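PDB 5NY5: 3,4-dihydroxybenzoate decarboxylase from Enterobacter cloacae, which probably catalyses the reversible decarboxylation of 3,4-dihydroxybenzoate to catechol, as a UbiD-family enzyme dependent on prenylated FMN and a metal ion. Local coordinates for residues 379-384 against 460-465; 370-373 against 377-380. All coordinates share one frame; numbering follows the deposited sequence.

Both contacts lie in the UbiD C-terminal region, their centres about 8 Å apart, and they share G379 and R380. Interaction 1 joins the first turn of helix 380-391 to the end of strand 455-462 through one neutral amide and a carboxylate; interaction 2 ties the loop 371-379 together ahead of that helix with salt bridges. Each is mostly buried, although K371 in interaction 2 is exposed and R373 partly so. K372 connects the two: its NZ, paired with E378 in interaction 2, lies 3.0 Å from OG1 of T464 and 2.9 Å from O of V465, both probable hydrogen bonds. Both also touch the second subunit.

Interaction 1 (379-384 against 460-465); sequences GRQGQA and IFDCTV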
loop_
_atom_site.group_PDB
_atom_site.type_symbol
_atom_site.label_atom_id
_atom_site.label_comp_id
_atom_site.label_asym_id
_atom_site.label_seq_id
_atom_site.Cartn_x
_atom_site.Cartn_y
_atom_site.Cartn_z
ATOM N N GLY A 379 -19.817 6.857 -6.801
ATOM C CA GLY A 379 -19.021 5.959 -7.596
ATOM C C GLY A 379 -18.855 6.392 -9.035
ATOM O O GLY A 379 -17.941 5.911 -9.711
ATOM N N ARG A 380 -19.707 7.295 -9.518
ATOM C CA ARG A 380 -19.560 7.788 -10.876
ATOM C C ARG A 380 -18.526 8.900 -10.987
ATOM O O ARG A 380 -18.084 9.199 -12.101
ATOM C CB ARG A 380 -20.910 8.264 -11.415
ATOM C CG ARG A 380 -21.974 7.174 -11.411
ATOM C CD ARG A 380 -23.058 7.412 -12.449
ATOM N NE ARG A 380 -23.913 6.239 -12.607
ATOM C CZ ARG A 380 -25.170 6.157 -12.184
ATOM N NH1 ARG A 380 -25.745 7.188 -11.583
ATOM N NH2 ARG A 380 -25.857 5.039 -12.372
ATOM N N GLN A 381 -18.117 9.505 -9.868
ATOM C CA GLN A 381 -17.095 10.544 -9.942
ATOM C C GLN A 381 -15.764 9.970 -10.403
ATOM O O GLN A 381 -15.045 10.601 -11.185
ATOM C CB GLN A 381 -16.947 11.258 -8.596
ATOM C CG GLN A 381 -16.372 10.424 -7.460
ATOM C CD GLN A 381 -17.442 9.720 -6.659
ATOM O OE1 GLN A 381 -18.489 9.348 -7.187
ATOM N NE2 GLN A 381 -17.189 9.544 -5.372
ATOM N N GLY A 382 -15.422 8.766 -9.940
ATOM C CA GLY A 382 -14.244 8.099 -10.456
ATOM C C GLY A 382 -14.409 7.673 -11.898
ATOM O O GLY A 382 -13.444 7.685 -12.666
ATOM N N GLN A 383 -15.626 7.292 -12.288
ATOM C CA GLN A 383 -15.892 7.022 -13.694
ATOM C C GLN A 383 -15.629 8.258 -14.542
ATOM O O GLN A 383 -15.038 8.162 -15.623
ATOM C CB GLN A 383 -17.331 6.541 -13.874
ATOM C CG GLN A 383 -17.666 6.108 -15.291
ATOM C CD GLN A 383 -16.864 4.896 -15.735
ATOM O OE1 GLN A 383 -16.538 4.025 -14.932
ATOM N NE2 GLN A 383 -16.539 4.842 -17.020
ATOM N N ALA A 384 -16.041 9.430 -14.055
ATOM C CA ALA A 384 -15.787 10.666 -14.788
ATOM C C ALA A 384 -14.294 10.929 -14.930
ATOM O O ALA A 384 -13.837 11.407 -15.974
ATOM C CB ALA A 384 -16.471 11.841 -14.090
ATOM N N ILE A 460 -5.731 10.405 -9.122
ATOM C CA ILE A 460 -7.089 10.922 -9.048
ATOM C C ILE A 460 -7.332 11.355 -7.608
ATOM O O ILE A 460 -7.366 10.522 -6.695
ATOM C CB ILE A 460 -8.120 9.880 -9.500
ATOM C CG1 ILE A 460 -7.826 9.425 -10.929
ATOM C CG2 ILE A 460 -9.523 10.440 -9.391
ATOM C CD1 ILE A 460 -8.727 8.300 -11.426
ATOM N N PHE A 461 -7.493 12.657 -7.398
ATOM C CA PHE A 461 -7.861 13.206 -6.098
ATOM C C PHE A 461 -9.374 13.367 -6.069
ATOM O O PHE A 461 -9.922 14.231 -6.760
ATOM C CB PHE A 461 -7.167 14.543 -5.848
ATOM C CG PHE A 461 -5.671 14.459 -5.798
ATOM C CD1 PHE A 461 -5.008 14.315 -4.590
ATOM C CD2 PHE A 461 -4.923 14.546 -6.956
ATOM C CE1 PHE A 461 -3.629 14.249 -4.544
ATOM C CE2 PHE A 461 -3.544 14.481 -6.914
ATOM C CZ PHE A 461 -2.898 14.332 -5.706
ATOM N N ASP A 462 -10.050 12.539 -5.278
ATOM C CA ASP A 462 -11.503 12.611 -5.152
ATOM C C ASP A 462 -11.837 13.513 -3.971
ATOM O O ASP A 462 -11.812 13.084 -2.817
ATOM C CB ASP A 462 -12.109 11.223 -4.986
ATOM C CG ASP A 462 -13.614 11.263 -4.800
ATOM O OD1 ASP A 462 -14.169 10.280 -4.269
ATOM O OD2 ASP A 462 -14.245 12.273 -5.178
ATOM N N CYS A 463 -12.161 14.771 -4.264
ATOM C CA CYS A 463 -12.531 15.738 -3.243
ATOM C C CYS A 463 -14.026 16.006 -3.219
ATOM O O CYS A 463 -14.451 17.067 -2.754
ATOM C CB CYS A 463 -11.768 17.044 -3.447
ATOM S SG CYS A 463 -9.999 16.814 -3.506
ATOM N N THR A 464 -14.826 15.075 -3.723
ATOM C CA THR A 464 -16.272 15.191 -3.661
ATOM C C THR A 464 -16.774 14.604 -2.350
ATOM O O THR A 464 -16.200 13.658 -1.810
ATOM C CB THR A 464 -16.938 14.482 -4.845
ATOM O OG1 THR A 464 -16.777 13.064 -4.721
ATOM C CG2 THR A 464 -16.312 14.937 -6.147
ATOM N N VAL A 465 -17.839 15.194 -1.834
ATOM C CA VAL A 465 -18.435 14.704 -0.589
ATOM C C VAL A 465 -19.119 13.370 -0.862
ATOM O O VAL A 465 -19.902 13.267 -1.820
ATOM C CB VAL A 465 -19.425 15.728 -0.039
ATOM C CG1 VAL A 465 -20.021 15.244 1.269
ATOM C CG2 VAL A 465 -18.748 17.065 0.142
#
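Q381 meets D462 through its amide nitrogen: NE2 donates to OD1 of D462 at 3.3 Å, long but nearly straight, with an N-H...O angle of 170°. The acceptor lies close to the plane of the Q381 amide, whereas the nitrogen reaches OD1 on its syn side, out of the carboxylate plane; the two flat groups are 60° apart. The side chains lie nearly perpendicular, and CG of Q381 comes 3.6 Å from OD2 of D462. T464 stands beside this pair, its OG1 3.6 Å from NE2 of Q381, which is a contact and not a hydrogen bond.

The second shell fixes both partners. OD2 of D462 takes two bonds from T464: OG1 gives one of 2.7 Å on the syn side, and the backbone N, at 3.2 Å, comes from above the carboxylate plane and closes an Asx turn. With CG of Q381 lying between its backbone N and carbonyl carbon (chi1 68°) and the chain bent at chi2, about CB-CG, the amide turns back over the start of its own helix, where OE1 accepts from N of G379 at 2.8 Å. NE2 of Q381 also donates to OE2 of E378, so the amide is held at both ends.

The contact therefore joins the N-terminal turn of helix 380-391 to the end of strand 455-462, where the chain leaves the mixed sheet. L400 of the adjacent strand 397-401 packs against Q381, D462 and T464, and R451 of the second subunit packs on Q381.

Interaction 2 (370-373 against 377-380); sequences VKKR and DEGR
A salt-bridge network of R373, D377 and R380 closes the loop between strand 365-370 and helix 380-391. R373 takes the D377 carboxylate in a two-pronged hold: NE reaches OD2 at 2.9 Å and NH2 reaches OD1 at 3.0 Å. Both bonds use syn lone pairs and are almost straight (173° for NE), and the guanidinium and carboxylate planes are nearly coplanar, 15° apart. The backbone N of R373 adds a third bond, 2.7 Å to OD2 of D377 on its anti lone pair. Bends at chi2 and chi3 (-68°) bring the guanidinium of R373 back to the carboxylate that its own backbone holds. NH1 of R380 approaches OD1 of D377 at 3.1 Å from above the carboxylate plane, so each oxygen has at least two donors, an environment that would probably stabilise the ionised form.

A second salt bridge joins two buried side chains, K372 and E378. The K372 chain stays straight past CG and runs antiparallel to the D377 side chain, with CB to CB at 3.9 Å, and its NZ meets OE1 of E378 at 2.8 Å on the syn side.

Around the loop, NH1 of R373 donates a hydrogen bond to O of P348, and F350 packs on D377 and R380 just ahead of strand 351-356. OE2 of E378 forms a salt bridge to R451 of the second subunit, placing the connection between strand 365-370 and helix 380-391 at a subunit interface.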
loop_
_atom_site.group_PDB
_atom_site.type_symbol
_atom_site.label_atom_id
_atom_site.label_comp_id
_atom_site.label_asym_id
_atom_site.label_seq_id
_atom_site.Cartn_x
_atom_site.Cartn_y
_atom_site.Cartn_z
ATOM N N VAL A 370 -18.589 17.930 -10.669
ATOM C CA VAL A 370 -19.712 17.022 -10.832
ATOM C C VAL A 370 -20.765 17.360 -9.790
ATOM O O VAL A 370 -20.507 18.059 -8.809
ATOM C CB VAL A 370 -19.290 15.545 -10.716
ATOM C CG1 VAL A 370 -18.257 15.209 -11.775
ATOM C CG2 VAL A 370 -18.749 15.258 -9.326
ATOM N N LYS A 371 -21.971 16.847 -10.019
ATOM C CA LYS A 371 -23.094 17.038 -9.109
ATOM C C LYS A 371 -23.754 15.688 -8.875
ATOM O O LYS A 371 -24.375 15.132 -9.785
ATOM C CB LYS A 371 -24.097 18.045 -9.671
ATOM C CG LYS A 371 -25.301 18.290 -8.778
ATOM C CD LYS A 371 -26.288 19.242 -9.441
ATOM C CE LYS A 371 -27.475 19.535 -8.538
ATOM N NZ LYS A 371 -28.521 20.324 -9.247
ATOM N N LYS A 372 -23.617 15.157 -7.665
ATOM C CA LYS A 372 -24.304 13.927 -7.303
ATOM C C LYS A 372 -25.766 14.243 -7.016
ATOM O O LYS A 372 -26.080 14.979 -6.074
ATOM C CB LYS A 372 -23.629 13.268 -6.103
ATOM C CG LYS A 372 -22.225 12.776 -6.402
ATOM C CD LYS A 372 -21.531 12.275 -5.151
ATOM C CE LYS A 372 -20.075 11.959 -5.423
ATOM N NZ LYS A 372 -19.336 11.697 -4.163
ATOM N N ARG A 373 -26.656 13.697 -7.839
ATOM C CA ARG A 373 -28.077 13.986 -7.754
ATOM C C ARG A 373 -28.874 12.877 -7.087
ATOM O O ARG A 373 -30.000 13.123 -6.640
ATOM C CB ARG A 373 -28.635 14.230 -9.160
ATOM C CG ARG A 373 -27.733 15.095 -10.023
ATOM C CD ARG A 373 -27.809 14.699 -11.485
ATOM N NE ARG A 373 -27.226 13.382 -11.732
ATOM C CZ ARG A 373 -27.155 12.811 -12.930
ATOM N NH1 ARG A 373 -27.635 13.440 -13.994
ATOM N NH2 ARG A 373 -26.608 11.611 -13.068
ATOM N N ASP A 377 -25.313 8.033 -8.132
ATOM C CA ASP A 377 -24.208 8.859 -8.600
ATOM C C ASP A 377 -22.932 8.620 -7.809
ATOM O O ASP A 377 -21.843 8.902 -8.320
ATOM C CB ASP A 377 -24.586 10.337 -8.539
ATOM C CG ASP A 377 -25.394 10.775 -9.739
ATOM O OD1 ASP A 377 -25.290 10.113 -10.793
ATOM O OD2 ASP A 377 -26.129 11.777 -9.631
ATOM N N GLU A 378 -23.034 8.118 -6.583
ATOM C CA GLU A 378 -21.839 7.763 -5.837
ATOM C C GLU A 378 -21.102 6.645 -6.555
ATOM O O GLU A 378 -21.688 5.613 -6.888
ATOM C CB GLU A 378 -22.194 7.335 -4.416
ATOM C CG GLU A 378 -20.984 6.999 -3.575
ATOM C CD GLU A 378 -19.994 8.145 -3.493
ATOM O OE1 GLU A 378 -20.420 9.279 -3.201
ATOM O OE2 GLU A 378 -18.792 7.912 -3.728
ATOM N N GLY A 379 -19.817 6.857 -6.801
ATOM C CA GLY A 379 -19.021 5.959 -7.596
ATOM C C GLY A 379 -18.855 6.392 -9.035
ATOM O O GLY A 379 -17.941 5.911 -9.711
ATOM N N ARG A 380 -19.707 7.295 -9.518
ATOM C CA ARG A 380 -19.560 7.788 -10.876
ATOM C C ARG A 380 -18.526 8.900 -10.987
ATOM O O ARG A 380 -18.084 9.199 -12.101
ATOM C CB ARG A 380 -20.910 8.264 -11.415
ATOM C CG ARG A 380 -21.974 7.174 -11.411
ATOM C CD ARG A 380 -23.058 7.412 -12.449
ATOM N NE ARG A 380 -23.913 6.239 -12.607
ATOM C CZ ARG A 380 -25.170 6.157 -12.184
ATOM N NH1 ARG A 380 -25.745 7.188 -11.583
ATOM N NH2 ARG A 380 -25.857 5.039 -12.372
#